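Local coordinates for putative nucleotide-diphospho-sugar transferase (Desulfovibrio desulfuricans subsp. desulfuricans, PDB 3CGX), which probably transfers a sugar from a nucleotide-diphosphate donor to an acceptor that is not known, at residues 120-123 against 124-128; 84-87 against 88-91; 95-98 against 99-103. All coordinates share one frame; numbering follows the deposited sequence.

Interaction 1 (120-123 against 124-128); sequences LVQK and ALNDL
K123 and D127 meet one turn apart on helix 118-127, an i to i+4 salt bridge on the outer side of a helix that packs against the central sheet of this GT-A-like fold. NZ of K123 lies 2.9 Å from OD2 of D127 and reaches that oxygen almost end-on to its C-O bond. The lysine chain leaves with CG opposite its own N (chi1 -178°), runs extended to CE and bends only at the last torsion, and that late bend swings the ammonium across to the carboxylate.

Q122 and N126 repeat the spacing with two amides. NE2 of Q122 donates to OD1 of N126 over 3.1 Å. The acceptor lies close to the plane of the glutamine amide, yet the donor sits well above the plane of the asparagine carbonyl, the two amide planes being turned 35° apart. The other end of the glutamine amide is held as well, for OE1 accepts from the backbone N of H51.

Beneath both pairs run the backbone bonds of the helix, among them N126 N to Q122 O at 2.9 Å and D127 N to K123 O at 2.8 Å. The inward side is apolar. V121 and L125 face strand 105-109, where V121 touches M109 and L125 touches V107; L125 also reaches I7 of strand 5-11. Between these two helix residues the approach is loose, with CG1 of V121 4.4 Å from CD1 of L125.

Interaction 2 (84-87 against 88-91); sequences GLDL and GERM
D86 caps the start of helix 87-100: its OD1 takes the N-H of E89 at 2.8 Å, an almost straight bond (172° at the hydrogen) that arrives nearly along the C-O axis of the carboxylate oxygen. D86 is the N-cap residue, and its CG sits between the backbone N and the carbonyl carbon (chi1 59°), which folds the carboxylate back over the first turn. The backbone of D86 contributes too, its O accepting from R90 N at 2.9 Å.

R90 then reaches back to the loop before the cap. Its chain is extended from CG to NE and carries the guanidinium to the carbonyl of G84, with NE 2.9 Å from G84 O and NH2 adding a weak bond to the same oxygen. That oxygen lies at the edge of the guanidinium, whereas NE stands well above the carbonyl plane of G84. On the way the arginine's aliphatic part passes close over the backbone of D86, CG coming 3.1 Å from D86 O.

G84 is pressed against the helix, its CA 3.9 Å from CB of E89. Next along the helix, L87 and M91, a selenomethionine, meet through CG and CE at 3.9 Å; the bend at the last torsion of M91 turns its methyl back toward the leucine. W163 touches both D86 and M91, while R90 lies against P60 and Q82.

OD1 of D86 and OE2 of E89 are 4.5 Å apart, and D159 is also close to that E89 oxygen, for which K92 NZ is a long, weak partner. D86 accepts a first-turn N-H that would otherwise lack a helical partner, and the arginine ties the preceding loop to the same turn.

Interaction 3 (95-98 against 99-103); sequences MQKA and FDDGY
K97 reaches forward along the last turns of helix 87-100 to D101. From CB the chain sets out with CG opposite the backbone N and then bends (chi2 77°), bringing CG within 4.1 Å of OD2 of D101. CD and CE follow the carboxylate, each 3.8 Å from OD1. A final bend at chi4 brings NZ to 2.9 Å from OD2 of D101, on the syn lone pair of that oxygen, and a weaker bond to OD1 makes the salt bridge two-pronged. Under it, D101 N donates to K97 O, a bent bond of 138° at the hydrogen.

Away from this charged side, M95, a selenomethionine, and F99 turn inward. CD2 of F99 lies 3.2 Å from O of M95, and both side chains touch V106 and F148 of the sheet; the F99 ring also meets that of F153.

Past the helix the chain turns at G102, whose positive phi (108°) lets Y103 come back under the last turn. Y103 N donates to A98 O at 3.2 Å, and the same oxygen lies at the edge of the tyrosine ring, near its plane; Y103 OH bonds to D53. G102 N to F99 O completes a Schellman motif, the glycine-based C-terminal stop that here leads from helix 87-100 into strand 105-109.

In the fold
Interactions 2 and 3 lie at the two ends of helix 87-100, their centres about 16 Å apart: the N-cap end depends on a carboxylate and a loop-gripping arginine, the other on a glycine turn. Interaction 1 belongs to helix 118-127, with its centre about 18 Å from that of interaction 3, and the two do not touch. They nevertheless share a plan, a lysine-aspartate salt bridge at i to i+4 on the outer side and a buried apolar side on the sheet, turned to strand 105-109. Interaction 2 has no salt bridge across its segments, its polar bonds mostly join side chain to backbone, and only G88 and M91 are buried.

Interaction 1 (120-123 against 124-128)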
ATOM      1  N   LEU A 120       4.537 -12.470  -0.449  1.00 20.46           N
ATOM      2  CA  LEU A 120       4.215 -12.112  -1.852  1.00 21.65           C
ATOM      3  C   LEU A 120       4.979 -10.866  -2.327  1.00 23.02           C
ATOM      4  O   LEU A 120       5.286 -10.706  -3.498  1.00 23.87           O
ATOM      5  CB  LEU A 120       2.706 -11.934  -2.081  1.00 24.89           C
ATOM      6  CG  LEU A 120       1.907 -13.250  -2.063  1.00 29.45           C
ATOM      7  CD1 LEU A 120       0.422 -12.996  -2.329  1.00 24.35           C
ATOM      8  CD2 LEU A 120       2.490 -14.214  -3.076  1.00 26.16           C
ATOM      9  N   VAL A 121       5.297 -10.012  -1.384  1.00 20.96           N
ATOM     10  CA  VAL A 121       6.135  -8.825  -1.654  1.00 22.43           C
ATOM     11  C   VAL A 121       7.551  -9.285  -1.950  1.00 22.54           C
ATOM     12  O   VAL A 121       8.205  -8.767  -2.882  1.00 23.70           O
ATOM     13  CB  VAL A 121       6.148  -7.853  -0.463  1.00 23.52           C
ATOM     14  CG1 VAL A 121       7.060  -6.620  -0.762  1.00 22.55           C
ATOM     15  CG2 VAL A 121       4.740  -7.400  -0.147  1.00 25.23           C
ATOM     16  N   GLN A 122       8.016 -10.242  -1.146  1.00 22.29           N
ATOM     17  CA  GLN A 122       9.307 -10.878  -1.412  1.00 22.22           C
ATOM     18  C   GLN A 122       9.296 -11.597  -2.768  1.00 20.92           C
ATOM     19  O   GLN A 122      10.235 -11.504  -3.558  1.00 18.40           O
ATOM     20  CB  GLN A 122       9.679 -11.858  -0.333  1.00 20.24           C
ATOM     21  CG  GLN A 122      11.062 -12.435  -0.498  1.00 22.07           C
ATOM     22  CD  GLN A 122      12.114 -11.395  -0.266  1.00 30.96           C
ATOM     23  OE1 GLN A 122      12.208 -10.839   0.832  1.00 23.90           O
ATOM     24  NE2 GLN A 122      12.902 -11.098  -1.301  1.00 38.20           N
ATOM     25  N   LYS A 123       8.225 -12.306  -3.049  1.00 21.27           N
ATOM     26  CA  LYS A 123       8.110 -12.989  -4.326  1.00 20.16           C
ATOM     27  C   LYS A 123       8.204 -11.991  -5.485  1.00 22.32           C
ATOM     28  O   LYS A 123       8.912 -12.224  -6.492  1.00 21.47           O
ATOM     29  CB  LYS A 123       6.796 -13.793  -4.409  1.00 22.07           C
ATOM     30  CG  LYS A 123       6.655 -14.575  -5.726  1.00 24.42           C
ATOM     31  CD  LYS A 123       5.451 -15.529  -5.642  1.00 25.10           C
ATOM     32  CE  LYS A 123       5.206 -16.301  -6.894  1.00 30.43           C
ATOM     33  NZ  LYS A 123       5.101 -15.366  -8.039  1.00 33.63           N
ATOM     34  N   ALA A 124       7.482 -10.891  -5.361  1.00 25.00           N
ATOM     35  CA  ALA A 124       7.527  -9.826  -6.372  1.00 23.16           C
ATOM     36  C   ALA A 124       8.961  -9.330  -6.610  1.00 22.36           C
ATOM     37  O   ALA A 124       9.402  -9.173  -7.750  1.00 22.51           O
ATOM     38  CB  ALA A 124       6.587  -8.646  -5.976  1.00 22.19           C
ATOM     39  N   LEU A 125       9.675  -9.055  -5.529  1.00 21.79           N
ATOM     40  CA  LEU A 125      11.042  -8.586  -5.630  1.00 21.37           C
ATOM     41  C   LEU A 125      11.925  -9.624  -6.282  1.00 20.54           C
ATOM     42  O   LEU A 125      12.760  -9.298  -7.134  1.00 26.29           O
ATOM     43  CB  LEU A 125      11.574  -8.198  -4.255  1.00 21.49           C
ATOM     44  CG  LEU A 125      10.983  -6.862  -3.761  1.00 24.86           C
ATOM     45  CD1 LEU A 125      11.176  -6.717  -2.229  1.00 28.46           C
ATOM     46  CD2 LEU A 125      11.557  -5.683  -4.560  1.00 22.80           C
ATOM     47  N   ASN A 126      11.735 -10.882  -5.904  1.00 23.65           N
ATOM     48  CA  ASN A 126      12.483 -11.972  -6.496  1.00 21.76           C
ATOM     49  C   ASN A 126      12.215 -12.041  -8.007  1.00 21.93           C
ATOM     50  O   ASN A 126      13.122 -12.222  -8.800  1.00 21.40           O
ATOM     51  CB  ASN A 126      12.127 -13.344  -5.867  1.00 19.65           C
ATOM     52  CG  ASN A 126      12.573 -13.490  -4.378  1.00 24.21           C
ATOM     53  OD1 ASN A 126      13.432 -12.773  -3.894  1.00 23.86           O
ATOM     54  ND2 ASN A 126      12.022 -14.497  -3.700  1.00 20.19           N
ATOM     55  N   ASP A 127      10.937 -11.969  -8.366  1.00 24.97           N
ATOM     56  CA  ASP A 127      10.503 -12.107  -9.774  1.00 25.99           C
ATOM     57  C   ASP A 127      10.972 -10.925 -10.654  1.00 22.62           C
ATOM     58  O   ASP A 127      11.188 -11.081 -11.864  1.00 22.24           O
ATOM     59  CB  ASP A 127       8.961 -12.299  -9.865  1.00 24.02           C
ATOM     60  CG  ASP A 127       8.496 -13.694  -9.444  1.00 30.55           C
ATOM     61  OD1 ASP A 127       9.306 -14.610  -9.294  1.00 29.63           O
ATOM     62  OD2 ASP A 127       7.289 -13.891  -9.246  1.00 33.70           O
ATOM     63  N   LEU A 128      11.150  -9.756 -10.058  1.00 20.97           N
ATOM     64  CA  LEU A 128      11.685  -8.591 -10.786  1.00 24.40           C
ATOM     65  C   LEU A 128      13.109  -8.775 -11.265  1.00 25.38           C
ATOM     66  O   LEU A 128      13.666  -7.935 -11.974  1.00 26.05           O
ATOM     67  CB  LEU A 128      11.591  -7.291  -9.974  1.00 25.12           C
ATOM     68  CG  LEU A 128      10.267  -6.571 -10.073  1.00 26.05           C
ATOM     69  CD1 LEU A 128      10.247  -5.455  -8.985  1.00 23.82           C
ATOM     70  CD2 LEU A 128       9.940  -6.033 -11.528  1.00 18.51           C
TER

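Interaction 2 (84-87 against 88-91)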
ATOM      1  N   GLY A  84       4.388  15.629  -5.090  1.00 28.61           N
ATOM      2  CA  GLY A  84       3.859  15.748  -6.433  1.00 31.52           C
ATOM      3  C   GLY A  84       2.448  16.232  -6.348  1.00 33.09           C
ATOM      4  O   GLY A  84       1.873  16.225  -5.274  1.00 32.06           O
ATOM      5  N   LEU A  85       1.902  16.620  -7.498  1.00 37.13           N
ATOM      6  CA  LEU A  85       0.566  17.233  -7.579  1.00 40.06           C
ATOM      7  C   LEU A  85      -0.550  16.247  -7.385  1.00 42.04           C
ATOM      8  O   LEU A  85      -1.577  16.598  -6.787  1.00 43.62           O
ATOM      9  CB  LEU A  85       0.333  17.951  -8.922  1.00 41.22           C
ATOM     10  CG  LEU A  85       0.722  19.427  -8.911  1.00 46.02           C
ATOM     11  CD1 LEU A  85       2.219  19.587  -9.121  1.00 46.36           C
ATOM     12  CD2 LEU A  85      -0.064  20.185  -9.983  1.00 46.29           C
ATOM     13  N   ASP A  86      -0.352  15.030  -7.899  1.00 38.50           N
ATOM     14  CA  ASP A  86      -1.342  13.953  -7.794  1.00 38.17           C
ATOM     15  C   ASP A  86      -0.653  12.624  -7.413  1.00 36.38           C
ATOM     16  O   ASP A  86       0.579  12.581  -7.194  1.00 34.41           O
ATOM     17  CB  ASP A  86      -2.178  13.800  -9.088  1.00 36.40           C
ATOM     18  CG  ASP A  86      -1.342  13.493 -10.320  1.00 42.57           C
ATOM     19  OD1 ASP A  86      -0.302  12.818 -10.227  1.00 44.99           O
ATOM     20  OD2 ASP A  86      -1.742  13.910 -11.437  1.00 50.65           O
ATOM     21  N   LEU A  87      -1.444  11.557  -7.330  1.00 34.85           N
ATOM     22  CA  LEU A  87      -0.900  10.259  -6.883  1.00 33.14           C
ATOM     23  C   LEU A  87       0.104   9.727  -7.890  1.00 31.37           C
ATOM     24  O   LEU A  87       1.119   9.154  -7.518  1.00 27.81           O
ATOM     25  CB  LEU A  87      -1.997   9.246  -6.601  1.00 33.59           C
ATOM     26  CG  LEU A  87      -1.527   7.909  -6.002  1.00 36.15           C
ATOM     27  CD1 LEU A  87      -0.815   8.065  -4.657  1.00 33.24           C
ATOM     28  CD2 LEU A  87      -2.705   6.961  -5.836  1.00 31.99           C
ATOM     29  N   GLY A  88      -0.115  10.013  -9.171  1.00 28.97           N
ATOM     30  CA  GLY A  88       0.799   9.531 -10.184  1.00 26.90           C
ATOM     31  C   GLY A  88       2.140  10.237 -10.083  1.00 25.91           C
ATOM     32  O   GLY A  88       3.181   9.594 -10.144  1.00 27.81           O
ATOM     33  N   GLU A  89       2.131  11.565  -9.936  1.00 24.98           N
ATOM     34  CA  GLU A  89       3.386  12.315  -9.726  1.00 25.62           C
ATOM     35  C   GLU A  89       4.115  11.865  -8.448  1.00 23.58           C
ATOM     36  O   GLU A  89       5.338  11.721  -8.432  1.00 22.80           O
ATOM     37  CB  GLU A  89       3.166  13.849  -9.710  1.00 27.73           C
ATOM     38  CG  GLU A  89       2.747  14.399 -11.097  1.00 37.74           C
ATOM     39  CD  GLU A  89       3.650  13.889 -12.242  1.00 51.18           C
ATOM     40  OE1 GLU A  89       4.790  14.389 -12.372  1.00 59.16           O
ATOM     41  OE2 GLU A  89       3.214  12.982 -13.011  1.00 58.34           O
ATOM     42  N   ARG A  90       3.347  11.619  -7.400  1.00 25.26           N
ATOM     43  CA  ARG A  90       3.922  11.184  -6.100  1.00 24.54           C
ATOM     44  C   ARG A  90       4.620   9.833  -6.250  1.00 23.90           C
ATOM     45  O   ARG A  90       5.727   9.642  -5.761  1.00 23.61           O
ATOM     46  CB  ARG A  90       2.837  11.156  -5.015  1.00 21.45           C
ATOM     47  CG  ARG A  90       2.395  12.556  -4.653  1.00 23.80           C
ATOM     48  CD  ARG A  90       1.159  12.641  -3.811  1.00 25.93           C
ATOM     49  NE  ARG A  90       0.949  14.064  -3.506  1.00 29.42           N
ATOM     50  CZ  ARG A  90       0.017  14.536  -2.684  1.00 33.80           C
ATOM     51  NH1 ARG A  90      -0.788  13.716  -2.054  1.00 34.75           N
ATOM     52  NH2 ARG A  90      -0.111  15.841  -2.494  1.00 35.24           N
HETATM   53  N   MSE A  91       3.992   8.909  -6.975  1.00 24.33           N
HETATM   54  CA  MSE A  91       4.582   7.588  -7.201  1.00 23.36           C
HETATM   55  C   MSE A  91       5.801   7.654  -8.107  1.00 23.12           C
HETATM   56  O   MSE A  91       6.835   7.050  -7.836  1.00 21.01           O
HETATM   57  CB  MSE A  91       3.554   6.623  -7.789  1.00 24.89           C
HETATM   58  CG  MSE A  91       2.480   6.276  -6.788  1.00 25.67           C
HETATM   59 SE   MSE A  91       1.226   4.819  -7.248  0.75 27.04          SE
HETATM   60  CE  MSE A  91       0.247   5.709  -8.686  1.00 22.74           C
TER

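Interaction 3 (95-98 against 99-103)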
HETATM    1  N   MSE A  95       9.631   6.542  -6.852  1.00 23.51           N
HETATM    2  CA  MSE A  95      10.357   5.480  -7.545  1.00 22.82           C
HETATM    3  C   MSE A  95      11.636   6.009  -8.224  1.00 21.69           C
HETATM    4  O   MSE A  95      12.723   5.403  -8.157  1.00 21.61           O
HETATM    5  CB  MSE A  95       9.437   4.849  -8.584  1.00 26.37           C
HETATM    6  CG  MSE A  95       8.216   4.204  -7.979  1.00 29.93           C
HETATM    7 SE   MSE A  95       7.352   2.841  -9.142  0.75 29.79          SE
HETATM    8  CE  MSE A  95       8.697   1.507  -8.750  1.00 31.43           C
ATOM      9  N   GLN A  96      11.497   7.173  -8.844  1.00 24.57           N
ATOM     10  CA  GLN A  96      12.600   7.810  -9.538  1.00 25.26           C
ATOM     11  C   GLN A  96      13.711   8.091  -8.560  1.00 24.88           C
ATOM     12  O   GLN A  96      14.874   7.870  -8.846  1.00 26.88           O
ATOM     13  CB  GLN A  96      12.164   9.109 -10.231  1.00 26.22           C
ATOM     14  CG  GLN A  96      13.336   9.752 -10.965  1.00 25.27           C
ATOM     15  CD  GLN A  96      13.799   8.916 -12.154  1.00 29.49           C
ATOM     16  OE1 GLN A  96      14.893   8.360 -12.141  1.00 32.61           O
ATOM     17  NE2 GLN A  96      12.946   8.796 -13.163  1.00 26.01           N
ATOM     18  N   LYS A  97      13.337   8.535  -7.374  1.00 23.91           N
ATOM     19  CA  LYS A  97      14.306   8.842  -6.319  1.00 26.20           C
ATOM     20  C   LYS A  97      15.052   7.604  -5.842  1.00 27.23           C
ATOM     21  O   LYS A  97      16.285   7.622  -5.591  1.00 28.17           O
ATOM     22  CB  LYS A  97      13.591   9.497  -5.150  1.00 26.18           C
ATOM     23  CG  LYS A  97      14.367   9.624  -3.872  1.00 32.67           C
ATOM     24  CD  LYS A  97      15.377  10.717  -3.878  1.00 44.01           C
ATOM     25  CE  LYS A  97      15.835  10.991  -2.435  1.00 46.84           C
ATOM     26  NZ  LYS A  97      16.176   9.746  -1.666  1.00 40.41           N
ATOM     27  N   ALA A  98      14.300   6.518  -5.707  1.00 22.75           N
ATOM     28  CA  ALA A  98      14.870   5.246  -5.238  1.00 20.96           C
ATOM     29  C   ALA A  98      15.893   4.715  -6.247  1.00 22.41           C
ATOM     30  O   ALA A  98      16.977   4.262  -5.877  1.00 24.90           O
ATOM     31  CB  ALA A  98      13.764   4.207  -4.921  1.00 23.21           C
ATOM     32  N   PHE A  99      15.577   4.851  -7.521  1.00 22.09           N
ATOM     33  CA  PHE A  99      16.477   4.407  -8.566  1.00 23.95           C
ATOM     34  C   PHE A  99      17.693   5.320  -8.586  1.00 23.75           C
ATOM     35  O   PHE A  99      18.805   4.864  -8.770  1.00 24.99           O
ATOM     36  CB  PHE A  99      15.787   4.368  -9.941  1.00 21.90           C
ATOM     37  CG  PHE A  99      14.833   3.210 -10.097  1.00 22.17           C
ATOM     38  CD1 PHE A  99      15.249   1.916  -9.802  1.00 24.74           C
ATOM     39  CD2 PHE A  99      13.549   3.405 -10.534  1.00 23.57           C
ATOM     40  CE1 PHE A  99      14.406   0.874  -9.941  1.00 22.30           C
ATOM     41  CE2 PHE A  99      12.684   2.343 -10.654  1.00 27.66           C
ATOM     42  CZ  PHE A  99      13.108   1.082 -10.354  1.00 25.19           C
ATOM     43  N   ASP A 100      17.469   6.616  -8.420  1.00 25.45           N
ATOM     44  CA  ASP A 100      18.593   7.581  -8.335  1.00 26.29           C
ATOM     45  C   ASP A 100      19.503   7.244  -7.162  1.00 27.84           C
ATOM     46  O   ASP A 100      20.703   7.461  -7.208  1.00 30.39           O
ATOM     47  CB  ASP A 100      18.090   9.011  -8.146  1.00 28.62           C
ATOM     48  CG  ASP A 100      17.431   9.573  -9.381  1.00 27.01           C
ATOM     49  OD1 ASP A 100      17.496   8.937 -10.462  1.00 32.97           O
ATOM     50  OD2 ASP A 100      16.857  10.676  -9.259  1.00 29.04           O
ATOM     51  N   ASP A 101      18.914   6.737  -6.098  1.00 27.20           N
ATOM     52  CA  ASP A 101      19.661   6.357  -4.900  1.00 28.11           C
ATOM     53  C   ASP A 101      20.495   5.111  -5.170  1.00 27.25           C
ATOM     54  O   ASP A 101      21.352   4.755  -4.373  1.00 29.25           O
ATOM     55  CB  ASP A 101      18.750   6.044  -3.695  1.00 25.85           C
ATOM     56  CG  ASP A 101      18.053   7.279  -3.108  1.00 40.07           C
ATOM     57  OD1 ASP A 101      18.408   8.415  -3.497  1.00 39.29           O
ATOM     58  OD2 ASP A 101      17.114   7.066  -2.274  1.00 48.52           O
ATOM     59  N   GLY A 102      20.222   4.435  -6.276  1.00 26.92           N
ATOM     60  CA  GLY A 102      21.024   3.271  -6.645  1.00 25.91           C
ATOM     61  C   GLY A 102      20.368   1.908  -6.503  1.00 28.09           C
ATOM     62  O   GLY A 102      21.029   0.903  -6.706  1.00 28.38           O
ATOM     63  N   TYR A 103      19.080   1.840  -6.147  1.00 26.49           N
ATOM     64  CA  TYR A 103      18.402   0.528  -6.056  1.00 24.53           C
ATOM     65  C   TYR A 103      18.231  -0.084  -7.433  1.00 24.53           C
ATOM     66  O   TYR A 103      18.051   0.626  -8.424  1.00 27.66           O
ATOM     67  CB  TYR A 103      17.039   0.631  -5.323  1.00 21.97           C
ATOM     68  CG  TYR A 103      17.209   0.960  -3.883  1.00 21.13           C
ATOM     69  CD1 TYR A 103      17.616  -0.021  -2.981  1.00 22.31           C
ATOM     70  CD2 TYR A 103      17.006   2.245  -3.393  1.00 21.17           C
ATOM     71  CE1 TYR A 103      17.777   0.248  -1.644  1.00 21.53           C
ATOM     72  CE2 TYR A 103      17.195   2.533  -2.016  1.00 24.57           C
ATOM     73  CZ  TYR A 103      17.579   1.523  -1.159  1.00 26.57           C
ATOM     74  OH  TYR A 103      17.758   1.735   0.202  1.00 28.68           O
TER